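Local coordinates for uncharacterized protein (Pseudomonas aeruginosa, PDB 4O5P), which acts as a type VI secretion phospholipase effector (Tle1), probably hydrolysing membrane phospholipids with an alpha/beta-hydrolase type catalytic domain, at residues 7-11 against 466-472; 75-81 against 562-566; 484-489 against 582-586; 708-713 against 761-765. All blocks are in the same frame, centred on the assembly; numbering follows the deposited sequence.

In the fold
Four contacts are spread along the chain. Strand 7-10 opens interaction 1, which closes some 455 residues later at the start of helix 469-487 and ties the rim of the catalytic sheet to a helix of the C-terminal part of the chain. Interaction 2 starts at residues 75-81, inside that loop, and closes beyond it at 562-566, so the two cross; their nearest atoms are about 20 Å apart. Interaction 3 begins at the far end of the same helix 469-487, crosses interaction 2 and closes on helix 571-587, joining two helices. Interaction 4 follows all the others in sequence and fastens two loops together late in the modelled chain.

Interaction 1: 7-11 against 466-472; sequences GFHIA and AGPLEEV
Phe8 lies on strand 7-10, the outer strand that pairs in parallel with strand 370-375 at the rim of the large mixed sheet, and its side chain meets the first turn of helix 469-487. With CG anti to the backbone N (chi1 174°), the phenyl ring reaches across to the turn that starts the helix. Leu469 lies over one face: its CB sits 4.2 Å from the centroid of the Phe8 ring, 19° off the normal, a CH-pi contact, and its backbone N lies above the same face nearer the rim. The Leu469 branch continues across the ring at about a right angle, and its CD1 comes to 3.6 Å from Phe8 CZ. Two other groups meet the ring edge in its plane. Gly467 O is 3.0 Å from Phe8 CE2, while the methyl Val472 CG2 is 3.7 Å from the same Phe8 CE2. That methyl also meets the strand a second time, 3.9 Å from Ile10 CD1, so Val472 bridges both inward-reaching side chains. A water joins the backbones, donating to Phe8 O at 2.9 Å and, more loosely, to Gly467 O. Pro468, at the N-cap, accepts the Val472 amide through its carbonyl and so holds the turn. Within the fold, Trp460 and Gln461 of helix 451-463 also pack on Ile10. Chemically the joint is mainly apolar, with a carbonyl placed against the weakly positive hydrogen rim of the ring; that oxygen is turned to both Phe8 and the shared water, which links the strand indirectly to the loop leading into the helix.

Interaction 2: 75-81 against 562-566; sequences NNNDKAD and VEKQF
Lys564 NZ is gripped by two oxygens of residues 75-81: it donates to Asn75 O at 2.7 Å and, in a salt bridge, to Asp81 OD1, also at 2.7 Å. The carbonyl of Asn75 points almost straight at the ammonium, with a C=O...N angle of 177°, and Asp81 offers the syn lone pair of OD1. The lysine chain, bent at chi3 (51°), brings the amine between these two acceptors, while its CD rests 4.0 Å from Ala80 CB. The other carboxylate oxygen is in use as well: Asp81 OD2 accepts from Asn77 N at 2.8 Å, the donor lying above the carboxylate plane. Asp81 is thus held from both oxygens, and the lysine beside it would be expected to keep it ionised. The amide of Asn75 leans over the end of the lysine, ND2 lying 3.4 Å from Lys564 CE, and the same ND2 reaches Gln565 O through a water. Farther along, Glu563 CB packs 3.9 Å from Asn77 ND2, the two side chains meeting at about a right angle, and the carboxylate swings past Ala80 and Lys79. Thr121 gives Asn77 ND2 a further, weak partner, and the backbone of Glu563 is bonded to that of Val122. Asn77 is the N-cap of the short helix 78-81, its OD1 accepting from Ala80 N at 2.9 Å, and Asp81, within that helix, accepts from the Asn77 amide. Lys564 thereby ties the 562-566 loop, through Asp81 and Asn75 O, to a side-chain-capped helix N terminus.

Interaction 3: 484-489 against 582-586; sequences RIDRYA and FAHDY
Phe582 is the main bump here, pushed from helix 571-587 into a hollow at the C-terminal end of helix 469-487. The floor of the hollow is the backbone of Arg484 and Ile485, with Phe582 CE2 3.4 Å from Arg484 O. Arg484 CB forms one wall, over a face of the ring, 3.5 Å from its centroid and 16° off the normal, a close CH-pi contact. The extended arginine chain passes obliquely over the ring, CD near Phe582 CD1 and CE1, before its guanidinium goes on to Gln340. Tyr488 CB closes another side at 3.8 Å from Phe582 CD2, and Ala489 CB meets the ring edge near CE2. Tyr586 CB lies over the rim of the opposite face. Next door a second fit has the reverse sense: Ile485 lies crosswise on the Tyr586 ring, CG1 3.9 Å from its centroid, and Ile485 CD1 touches Tyr586 CE1 at 3.5 Å. Ala583 CB lies 4.1 Å from Ala489 CA, where the backbones come nearest. The contact is therefore aliphatic carbon against aromatic rings, over the face for Arg484 and Ile485 and at the edge for Ala489, while the hydroxyls of Tyr586 and Tyr488 bond outside it, to Ser631 and Asp661.

Interaction 4: 708-713 against 761-765; sequences GVGVML and LPMVG
Gly708 to Gly710 run beside Pro762 to Val764 as a single antiparallel beta bridge, Val709 and Met763 forming the non-hydrogen-bonded pair with their CA atoms 4.8 Å apart. The bridge joins two loops late in the modelled chain, one leading into strand 715-723 and the other into helix 767-772. Two backbone hydrogen bonds flank the pair. Val764 N donates to Gly708 O at 2.8 Å, and Gly710 N donates to Pro762 O at the same 2.8 Å, with a nearly straight N-H...O angle of 172°. Gly708 O takes a further, softer contact from the alpha hydrogen of Met763, whose CA lies 3.3 Å away. The bent side chain of Met763, a selenomethionine in this crystal, folds back so that its CE lies 3.5 Å from Gly708 O. Apolar packing fills the rest. Leu761 reaches in with two methyls: CD2 sits 3.7 Å from Val711 CG1 and CD1 is 4.0 Å from Leu713 CD2, with Val709 CG1 a little farther from CD1. The two leucine branches thus lie against different residues of the facing loop. Helices 795-798 and 803-814 cover this cluster, Leu795 packing on Val711 and Leu713 and Leu805 on Leu761. On the selenomethionine side, the selenium of Met763 rests 4.0 Å from Val709 CG2.

Interaction 1: 7-11 against 466-472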
loop_
_atom_site.group_PDB
_atom_site.type_symbol
_atom_site.label_atom_id
_atom_site.label_comp_id
_atom_site.label_asym_id
_atom_site.label_seq_id
_atom_site.Cartn_x
_atom_site.Cartn_y
_atom_site.Cartn_z
ATOM N N GLY A 7 3.197 -20.317 6.347
ATOM C CA GLY A 7 3.230 -19.866 7.728
ATOM C C GLY A 7 3.977 -18.557 7.879
ATOM O O GLY A 7 4.384 -17.953 6.894
ATOM N N PHE A 8 4.184 -18.137 9.120
ATOM C CA PHE A 8 4.901 -16.903 9.392
ATOM C C PHE A 8 6.311 -17.171 9.918
ATOM O O PHE A 8 6.495 -18.022 10.800
ATOM C CB PHE A 8 4.117 -16.076 10.387
ATOM C CG PHE A 8 4.836 -14.847 10.857
ATOM C CD1 PHE A 8 4.869 -13.712 10.081
ATOM C CD2 PHE A 8 5.478 -14.831 12.091
ATOM C CE1 PHE A 8 5.527 -12.563 10.530
ATOM C CE2 PHE A 8 6.143 -13.701 12.531
ATOM C CZ PHE A 8 6.165 -12.570 11.748
ATOM N N HIS A 9 7.306 -16.470 9.366
ATOM C CA HIS A 9 8.695 -16.641 9.813
ATOM C C HIS A 9 9.442 -15.317 9.842
ATOM O O HIS A 9 8.978 -14.322 9.269
ATOM C CB HIS A 9 9.452 -17.604 8.896
ATOM C CG HIS A 9 8.771 -18.920 8.712
ATOM N ND1 HIS A 9 8.988 -19.992 9.547
ATOM C CD2 HIS A 9 7.870 -19.334 7.792
ATOM C CE1 HIS A 9 8.249 -21.013 9.149
ATOM N NE2 HIS A 9 7.566 -20.641 8.082
ATOM N N ILE A 10 10.583 -15.305 10.529
ATOM C CA ILE A 10 11.534 -14.208 10.413
ATOM C C ILE A 10 12.110 -14.322 9.007
ATOM O O ILE A 10 12.178 -15.437 8.464
ATOM C CB ILE A 10 12.678 -14.353 11.452
ATOM C CG1 ILE A 10 12.129 -14.253 12.865
ATOM C CG2 ILE A 10 13.722 -13.252 11.300
ATOM C CD1 ILE A 10 11.388 -12.933 13.120
ATOM N N ALA A 11 12.515 -13.198 8.415
ATOM C CA ALA A 11 13.269 -13.213 7.163
ATOM C C ALA A 11 14.369 -14.272 7.196
ATOM O O ALA A 11 14.987 -14.485 8.234
ATOM C CB ALA A 11 13.890 -11.861 6.912
ATOM N N ALA A 466 11.717 -16.022 16.860
ATOM C CA ALA A 466 10.517 -16.621 16.291
ATOM C C ALA A 466 9.293 -16.349 17.158
ATOM O O ALA A 466 9.373 -16.341 18.391
ATOM C CB ALA A 466 10.717 -18.124 16.127
ATOM N N GLY A 467 8.159 -16.115 16.506
ATOM C CA GLY A 467 6.885 -16.078 17.197
ATOM C C GLY A 467 5.838 -15.630 16.209
ATOM O O GLY A 467 6.160 -15.359 15.060
ATOM N N PRO A 468 4.579 -15.543 16.647
ATOM C CA PRO A 468 3.556 -15.004 15.743
ATOM C C PRO A 468 3.840 -13.531 15.477
ATOM O O PRO A 468 4.619 -12.897 16.203
ATOM C CB PRO A 468 2.258 -15.142 16.556
ATOM C CG PRO A 468 2.721 -15.136 18.023
ATOM C CD PRO A 468 4.047 -15.881 17.983
ATOM N N LEU A 469 3.199 -12.971 14.465
ATOM C CA LEU A 469 3.481 -11.591 14.097
ATOM C C LEU A 469 3.350 -10.595 15.252
ATOM O O LEU A 469 4.162 -9.668 15.368
ATOM C CB LEU A 469 2.615 -11.172 12.917
ATOM C CG LEU A 469 2.829 -9.780 12.336
ATOM C CD1 LEU A 469 4.315 -9.531 12.074
ATOM C CD2 LEU A 469 2.041 -9.691 11.030
ATOM N N GLU A 470 2.354 -10.794 16.115
ATOM C CA GLU A 470 2.166 -9.893 17.253
ATOM C C GLU A 470 3.406 -9.806 18.155
ATOM O O GLU A 470 3.840 -8.716 18.534
ATOM C CB GLU A 470 0.945 -10.320 18.076
ATOM C CG GLU A 470 -0.391 -10.165 17.360
ATOM C CD GLU A 470 -0.859 -11.421 16.641
ATOM O OE1 GLU A 470 -0.012 -12.215 16.169
ATOM O OE2 GLU A 470 -2.100 -11.607 16.538
ATOM N N GLU A 471 3.978 -10.951 18.494
ATOM C CA GLU A 471 5.131 -10.968 19.377
ATOM C C GLU A 471 6.372 -10.413 18.709
ATOM O O GLU A 471 7.212 -9.785 19.375
ATOM C CB GLU A 471 5.408 -12.391 19.860
ATOM C CG GLU A 471 4.334 -12.916 20.790
ATOM C CD GLU A 471 4.252 -12.150 22.102
ATOM O OE1 GLU A 471 5.240 -11.493 22.514
ATOM O OE2 GLU A 471 3.176 -12.186 22.733
ATOM N N VAL A 472 6.496 -10.657 17.402
ATOM C CA VAL A 472 7.630 -10.144 16.656
ATOM C C VAL A 472 7.537 -8.620 16.628
ATOM O O VAL A 472 8.542 -7.928 16.763
ATOM C CB VAL A 472 7.725 -10.753 15.217
ATOM C CG1 VAL A 472 8.667 -9.953 14.349
ATOM C CG2 VAL A 472 8.208 -12.203 15.278
HETATM O O HOH W 1 7.701 -17.635 13.403
#

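Interaction 2: 75-81 against 562-566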
loop_
_atom_site.group_PDB
_atom_site.type_symbol
_atom_site.label_atom_id
_atom_site.label_comp_id
_atom_site.label_asym_id
_atom_site.label_seq_id
_atom_site.Cartn_x
_atom_site.Cartn_y
_atom_site.Cartn_z
ATOM N N ASN A 75 2.515 6.776 -3.285
ATOM C CA ASN A 75 3.393 7.856 -3.740
ATOM C C ASN A 75 4.608 7.375 -4.534
ATOM O O ASN A 75 5.575 8.120 -4.710
ATOM C CB ASN A 75 3.848 8.750 -2.575
ATOM C CG ASN A 75 4.251 10.140 -3.033
ATOM O OD1 ASN A 75 3.536 10.779 -3.814
ATOM N ND2 ASN A 75 5.400 10.621 -2.554
ATOM N N ASN A 76 4.563 6.131 -5.005
ATOM C CA ASN A 76 5.606 5.630 -5.895
ATOM C C ASN A 76 5.194 5.698 -7.359
ATOM O O ASN A 76 4.170 5.118 -7.757
ATOM C CB ASN A 76 5.939 4.178 -5.560
ATOM C CG ASN A 76 6.376 3.997 -4.139
ATOM O OD1 ASN A 76 5.600 3.560 -3.303
ATOM N ND2 ASN A 76 7.629 4.333 -3.848
ATOM N N ASN A 77 6.006 6.363 -8.171
ATOM C CA ASN A 77 5.741 6.463 -9.604
ATOM C C ASN A 77 7.049 6.250 -10.350
ATOM O O ASN A 77 7.972 7.052 -10.204
ATOM C CB ASN A 77 5.168 7.848 -9.919
ATOM C CG ASN A 77 4.875 8.039 -11.387
ATOM O OD1 ASN A 77 5.790 8.183 -12.195
ATOM N ND2 ASN A 77 3.592 8.060 -11.743
ATOM N N ASP A 78 7.133 5.180 -11.143
ATOM C CA ASP A 78 8.397 4.787 -11.763
ATOM C C ASP A 78 8.986 5.868 -12.670
ATOM O O ASP A 78 10.167 6.189 -12.555
ATOM C CB ASP A 78 8.255 3.464 -12.535
ATOM C CG ASP A 78 9.595 2.912 -12.983
ATOM O OD1 ASP A 78 10.609 3.220 -12.330
ATOM O OD2 ASP A 78 9.653 2.173 -13.983
ATOM N N LYS A 79 8.162 6.429 -13.554
ATOM C CA LYS A 79 8.596 7.506 -14.452
ATOM C C LYS A 79 9.242 8.639 -13.660
ATOM O O LYS A 79 10.367 9.059 -13.944
ATOM C CB LYS A 79 7.409 8.074 -15.247
ATOM C CG LYS A 79 6.698 7.083 -16.185
ATOM C CD LYS A 79 5.504 7.764 -16.880
ATOM C CE LYS A 79 4.787 6.829 -17.850
ATOM N NZ LYS A 79 5.702 6.264 -18.869
ATOM N N ALA A 80 8.527 9.125 -12.652
ATOM C CA ALA A 80 9.013 10.230 -11.828
ATOM C C ALA A 80 10.259 9.854 -11.016
ATOM O O ALA A 80 11.314 10.484 -11.126
ATOM C CB ALA A 80 7.914 10.699 -10.900
ATOM N N ASP A 81 10.119 8.820 -10.197
ATOM C CA ASP A 81 11.155 8.436 -9.247
ATOM C C ASP A 81 12.475 7.949 -9.862
ATOM O O ASP A 81 13.526 8.053 -9.224
ATOM C CB ASP A 81 10.593 7.402 -8.267
ATOM C CG ASP A 81 9.486 7.977 -7.404
ATOM O OD1 ASP A 81 9.607 9.161 -6.997
ATOM O OD2 ASP A 81 8.490 7.258 -7.137
ATOM N N VAL A 562 5.791 16.449 -12.605
ATOM C CA VAL A 562 4.357 16.706 -12.552
ATOM C C VAL A 562 3.581 15.539 -11.902
ATOM O O VAL A 562 2.489 15.741 -11.353
ATOM C CB VAL A 562 3.821 17.015 -13.982
ATOM C CG1 VAL A 562 2.731 16.030 -14.420
ATOM C CG2 VAL A 562 3.364 18.478 -14.103
ATOM N N GLU A 563 4.162 14.336 -11.953
ATOM C CA GLU A 563 3.503 13.113 -11.478
ATOM C C GLU A 563 3.330 12.984 -9.960
ATOM O O GLU A 563 2.457 12.234 -9.496
ATOM C CB GLU A 563 4.250 11.880 -11.975
ATOM C CG GLU A 563 4.277 11.715 -13.496
ATOM C CD GLU A 563 5.582 12.194 -14.121
ATOM O OE1 GLU A 563 6.250 13.085 -13.548
ATOM O OE2 GLU A 563 5.938 11.674 -15.196
ATOM N N LYS A 564 4.169 13.684 -9.193
ATOM C CA LYS A 564 4.191 13.542 -7.737
ATOM C C LYS A 564 4.194 14.917 -7.083
ATOM O O LYS A 564 4.573 15.900 -7.706
ATOM C CB LYS A 564 5.423 12.745 -7.284
ATOM C CG LYS A 564 5.344 11.251 -7.612
ATOM C CD LYS A 564 6.575 10.443 -7.121
ATOM C CE LYS A 564 6.882 10.701 -5.655
ATOM N NZ LYS A 564 7.748 9.624 -5.067
ATOM N N GLN A 565 3.764 15.006 -5.834
ATOM C CA GLN A 565 3.819 16.299 -5.169
ATOM C C GLN A 565 5.248 16.616 -4.788
ATOM O O GLN A 565 6.000 15.715 -4.425
ATOM C CB GLN A 565 2.904 16.339 -3.952
ATOM C CG GLN A 565 1.447 16.589 -4.316
ATOM C CD GLN A 565 1.149 18.024 -4.768
ATOM O OE1 GLN A 565 1.988 18.922 -4.649
ATOM N NE2 GLN A 565 -0.058 18.237 -5.288
ATOM N N PHE A 566 5.632 17.887 -4.894
ATOM C CA PHE A 566 7.008 18.267 -4.578
ATOM C C PHE A 566 7.368 17.957 -3.136
ATOM O O PHE A 566 6.644 18.304 -2.202
ATOM C CB PHE A 566 7.307 19.739 -4.887
ATOM C CG PHE A 566 8.731 20.125 -4.585
ATOM C CD1 PHE A 566 9.775 19.638 -5.365
ATOM C CD2 PHE A 566 9.029 20.957 -3.512
ATOM C CE1 PHE A 566 11.094 19.981 -5.085
ATOM C CE2 PHE A 566 10.341 21.303 -3.225
ATOM C CZ PHE A 566 11.374 20.811 -4.010
HETATM O O HOH W 2 5.731 13.387 -3.255
#

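Interaction 3: 484-489 against 582-586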
loop_
_atom_site.group_PDB
_atom_site.type_symbol
_atom_site.label_atom_id
_atom_site.label_comp_id
_atom_site.label_asym_id
_atom_site.label_seq_id
_atom_site.Cartn_x
_atom_site.Cartn_y
_atom_site.Cartn_z
ATOM N N ARG A 484 16.458 4.260 19.724
ATOM C CA ARG A 484 16.069 5.668 19.853
ATOM C C ARG A 484 16.420 6.250 21.219
ATOM O O ARG A 484 16.714 7.434 21.311
ATOM C CB ARG A 484 14.568 5.879 19.596
ATOM C CG ARG A 484 14.133 5.650 18.168
ATOM C CD ARG A 484 12.599 5.553 18.063
ATOM N NE ARG A 484 12.256 5.152 16.701
ATOM C CZ ARG A 484 11.204 4.412 16.392
ATOM N NH1 ARG A 484 10.369 4.013 17.341
ATOM N NH2 ARG A 484 10.992 4.086 15.134
ATOM N N ILE A 485 16.381 5.445 22.281
ATOM C CA ILE A 485 16.708 5.991 23.607
ATOM C C ILE A 485 18.128 6.602 23.583
ATOM O O ILE A 485 18.392 7.640 24.208
ATOM C CB ILE A 485 16.579 4.938 24.733
ATOM C CG1 ILE A 485 15.112 4.544 24.939
ATOM C CG2 ILE A 485 17.146 5.470 26.054
ATOM C CD1 ILE A 485 14.949 3.266 25.765
ATOM N N ASP A 486 19.038 5.966 22.849
ATOM C CA ASP A 486 20.364 6.548 22.698
ATOM C C ASP A 486 20.440 7.600 21.596
ATOM O O ASP A 486 20.833 8.726 21.866
ATOM C CB ASP A 486 21.449 5.485 22.517
ATOM C CG ASP A 486 22.833 6.083 22.512
ATOM O OD1 ASP A 486 23.322 6.450 21.414
ATOM O OD2 ASP A 486 23.429 6.203 23.609
ATOM N N ARG A 487 20.067 7.254 20.363
ATOM C CA ARG A 487 20.268 8.178 19.245
ATOM C C ARG A 487 19.340 9.414 19.224
ATOM O O ARG A 487 19.695 10.434 18.646
ATOM C CB ARG A 487 20.163 7.442 17.900
ATOM C CG ARG A 487 21.490 6.916 17.340
ATOM C CD ARG A 487 22.143 5.805 18.187
ATOM N NE ARG A 487 23.269 5.228 17.439
ATOM C CZ ARG A 487 24.530 5.200 17.863
ATOM N NH1 ARG A 487 24.857 5.698 19.060
ATOM N NH2 ARG A 487 25.469 4.687 17.086
ATOM N N TYR A 488 18.156 9.311 19.824
ATOM C CA TYR A 488 17.211 10.433 19.826
ATOM C C TYR A 488 17.100 11.021 21.223
ATOM O O TYR A 488 17.212 12.228 21.391
ATOM C CB TYR A 488 15.807 10.010 19.374
ATOM C CG TYR A 488 15.629 9.715 17.898
ATOM C CD1 TYR A 488 16.696 9.799 17.005
ATOM C CD2 TYR A 488 14.376 9.364 17.403
ATOM C CE1 TYR A 488 16.523 9.526 15.662
ATOM C CE2 TYR A 488 14.191 9.088 16.074
ATOM C CZ TYR A 488 15.269 9.173 15.202
ATOM O OH TYR A 488 15.093 8.917 13.874
ATOM N N ALA A 489 16.856 10.181 22.229
ATOM C CA ALA A 489 16.704 10.730 23.582
ATOM C C ALA A 489 18.049 11.226 24.087
ATOM O O ALA A 489 18.109 12.143 24.915
ATOM C CB ALA A 489 16.119 9.709 24.538
ATOM N N PHE A 582 10.222 12.031 20.214
ATOM C CA PHE A 582 10.560 10.808 20.926
ATOM C C PHE A 582 11.097 11.102 22.319
ATOM O O PHE A 582 10.674 10.482 23.293
ATOM C CB PHE A 582 11.595 9.974 20.175
ATOM C CG PHE A 582 11.994 8.739 20.918
ATOM C CD1 PHE A 582 11.212 7.600 20.851
ATOM C CD2 PHE A 582 13.122 8.723 21.719
ATOM C CE1 PHE A 582 11.565 6.470 21.557
ATOM C CE2 PHE A 582 13.479 7.589 22.427
ATOM C CZ PHE A 582 12.700 6.465 22.351
ATOM N N ALA A 583 12.031 12.048 22.411
ATOM C CA ALA A 583 12.616 12.400 23.709
ATOM C C ALA A 583 11.548 12.835 24.714
ATOM O O ALA A 583 11.510 12.333 25.845
ATOM C CB ALA A 583 13.675 13.486 23.536
ATOM N N HIS A 584 10.693 13.773 24.298
ATOM C CA HIS A 584 9.583 14.214 25.143
ATOM C C HIS A 584 8.708 13.045 25.616
ATOM O O HIS A 584 8.451 12.892 26.828
ATOM C CB HIS A 584 8.715 15.233 24.402
ATOM C CG HIS A 584 7.579 15.767 25.222
ATOM N ND1 HIS A 584 6.270 15.393 25.012
ATOM C CD2 HIS A 584 7.561 16.627 26.267
ATOM C CE1 HIS A 584 5.493 16.014 25.881
ATOM N NE2 HIS A 584 6.251 16.762 26.660
ATOM N N ASP A 585 8.253 12.227 24.666
ATOM C CA ASP A 585 7.414 11.075 24.997
ATOM C C ASP A 585 8.107 10.142 25.989
ATOM O O ASP A 585 7.486 9.621 26.921
ATOM C CB ASP A 585 7.058 10.271 23.734
ATOM C CG ASP A 585 6.091 10.999 22.818
ATOM O OD1 ASP A 585 5.557 12.057 23.220
ATOM O OD2 ASP A 585 5.862 10.509 21.688
ATOM N N TYR A 586 9.396 9.914 25.788
ATOM C CA TYR A 586 10.085 8.903 26.581
ATOM C C TYR A 586 10.375 9.433 27.988
ATOM O O TYR A 586 10.389 8.666 28.946
ATOM C CB TYR A 586 11.372 8.453 25.882
ATOM C CG TYR A 586 12.188 7.467 26.692
ATOM C CD1 TYR A 586 11.834 6.125 26.752
ATOM C CD2 TYR A 586 13.302 7.883 27.398
ATOM C CE1 TYR A 586 12.575 5.213 27.499
ATOM C CE2 TYR A 586 14.051 6.987 28.145
ATOM C CZ TYR A 586 13.689 5.663 28.192
ATOM O OH TYR A 586 14.449 4.797 28.943
#

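Interaction 4: 708-713 against 761-765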
loop_
_atom_site.group_PDB
_atom_site.type_symbol
_atom_site.label_atom_id
_atom_site.label_comp_id
_atom_site.label_asym_id
_atom_site.label_seq_id
_atom_site.Cartn_x
_atom_site.Cartn_y
_atom_site.Cartn_z
ATOM N N GLY A 708 -23.639 7.335 14.616
ATOM C CA GLY A 708 -24.336 8.150 15.596
ATOM C C GLY A 708 -24.777 9.501 15.073
ATOM O O GLY A 708 -25.574 10.180 15.724
ATOM N N VAL A 709 -24.257 9.898 13.911
ATOM C CA VAL A 709 -24.654 11.161 13.291
ATOM C C VAL A 709 -25.931 10.978 12.458
ATOM O O VAL A 709 -25.959 10.216 11.480
ATOM C CB VAL A 709 -23.500 11.774 12.455
ATOM C CG1 VAL A 709 -23.965 12.998 11.706
ATOM C CG2 VAL A 709 -22.328 12.130 13.359
ATOM N N GLY A 710 -26.992 11.678 12.852
ATOM C CA GLY A 710 -28.308 11.445 12.279
ATOM C C GLY A 710 -28.572 12.092 10.930
ATOM O O GLY A 710 -29.734 12.290 10.538
ATOM N N VAL A 711 -27.505 12.420 10.212
ATOM C CA VAL A 711 -27.640 12.942 8.854
ATOM C C VAL A 711 -26.471 12.480 7.986
ATOM O O VAL A 711 -25.372 12.250 8.500
ATOM C CB VAL A 711 -27.711 14.488 8.856
ATOM C CG1 VAL A 711 -26.329 15.091 9.111
ATOM C CG2 VAL A 711 -28.250 14.988 7.544
HETATM N N MSE A 712 -26.704 12.321 6.684
HETATM C CA MSE A 712 -25.604 12.084 5.744
HETATM C C MSE A 712 -24.980 13.417 5.340
HETATM O O MSE A 712 -25.685 14.407 5.118
HETATM C CB MSE A 712 -26.083 11.347 4.484
HETATM C CG MSE A 712 -26.503 9.897 4.702
HETATM SE SE MSE A 712 -25.049 8.647 5.110
HETATM C CE MSE A 712 -24.027 8.843 3.451
ATOM N N LEU A 713 -23.657 13.448 5.248
ATOM C CA LEU A 713 -22.963 14.667 4.849
ATOM C C LEU A 713 -21.602 14.315 4.251
ATOM O O LEU A 713 -20.954 13.355 4.691
ATOM C CB LEU A 713 -22.792 15.605 6.053
ATOM C CG LEU A 713 -22.844 17.120 5.801
ATOM C CD1 LEU A 713 -24.220 17.521 5.343
ATOM C CD2 LEU A 713 -22.462 17.925 7.043
ATOM N N LEU A 761 -24.715 19.041 14.395
ATOM C CA LEU A 761 -25.488 17.984 13.756
ATOM C C LEU A 761 -26.197 17.108 14.796
ATOM O O LEU A 761 -25.669 16.858 15.878
ATOM C CB LEU A 761 -24.586 17.130 12.852
ATOM C CG LEU A 761 -24.024 17.845 11.622
ATOM C CD1 LEU A 761 -23.019 16.965 10.899
ATOM C CD2 LEU A 761 -25.143 18.255 10.677
ATOM N N PRO A 762 -27.399 16.625 14.457
ATOM C CA PRO A 762 -28.150 15.722 15.339
ATOM C C PRO A 762 -27.387 14.424 15.637
ATOM O O PRO A 762 -26.855 13.792 14.720
ATOM C CB PRO A 762 -29.404 15.401 14.514
ATOM C CG PRO A 762 -28.990 15.637 13.085
ATOM C CD PRO A 762 -28.057 16.800 13.148
HETATM N N MSE A 763 -27.329 14.049 16.910
HETATM C CA MSE A 763 -26.723 12.793 17.335
HETATM C C MSE A 763 -27.828 11.866 17.806
HETATM O O MSE A 763 -28.862 12.315 18.302
HETATM C CB MSE A 763 -25.770 13.003 18.512
HETATM C CG MSE A 763 -24.688 14.041 18.304
HETATM SE SE MSE A 763 -23.457 13.546 16.892
HETATM C CE MSE A 763 -22.956 11.765 17.513
ATOM N N VAL A 764 -27.605 10.571 17.660
ATOM C CA VAL A 764 -28.518 9.579 18.187
ATOM C C VAL A 764 -27.653 8.728 19.101
ATOM O O VAL A 764 -26.429 8.744 18.968
ATOM C CB VAL A 764 -29.113 8.740 17.050
ATOM C CG1 VAL A 764 -30.200 7.819 17.568
ATOM C CG2 VAL A 764 -29.678 9.656 15.956
ATOM N N GLY A 765 -28.262 8.017 20.042
ATOM C CA GLY A 765 -27.492 7.220 20.976
ATOM C C GLY A 765 -28.228 5.983 21.456
ATOM O O GLY A 765 -29.175 5.524 20.817
#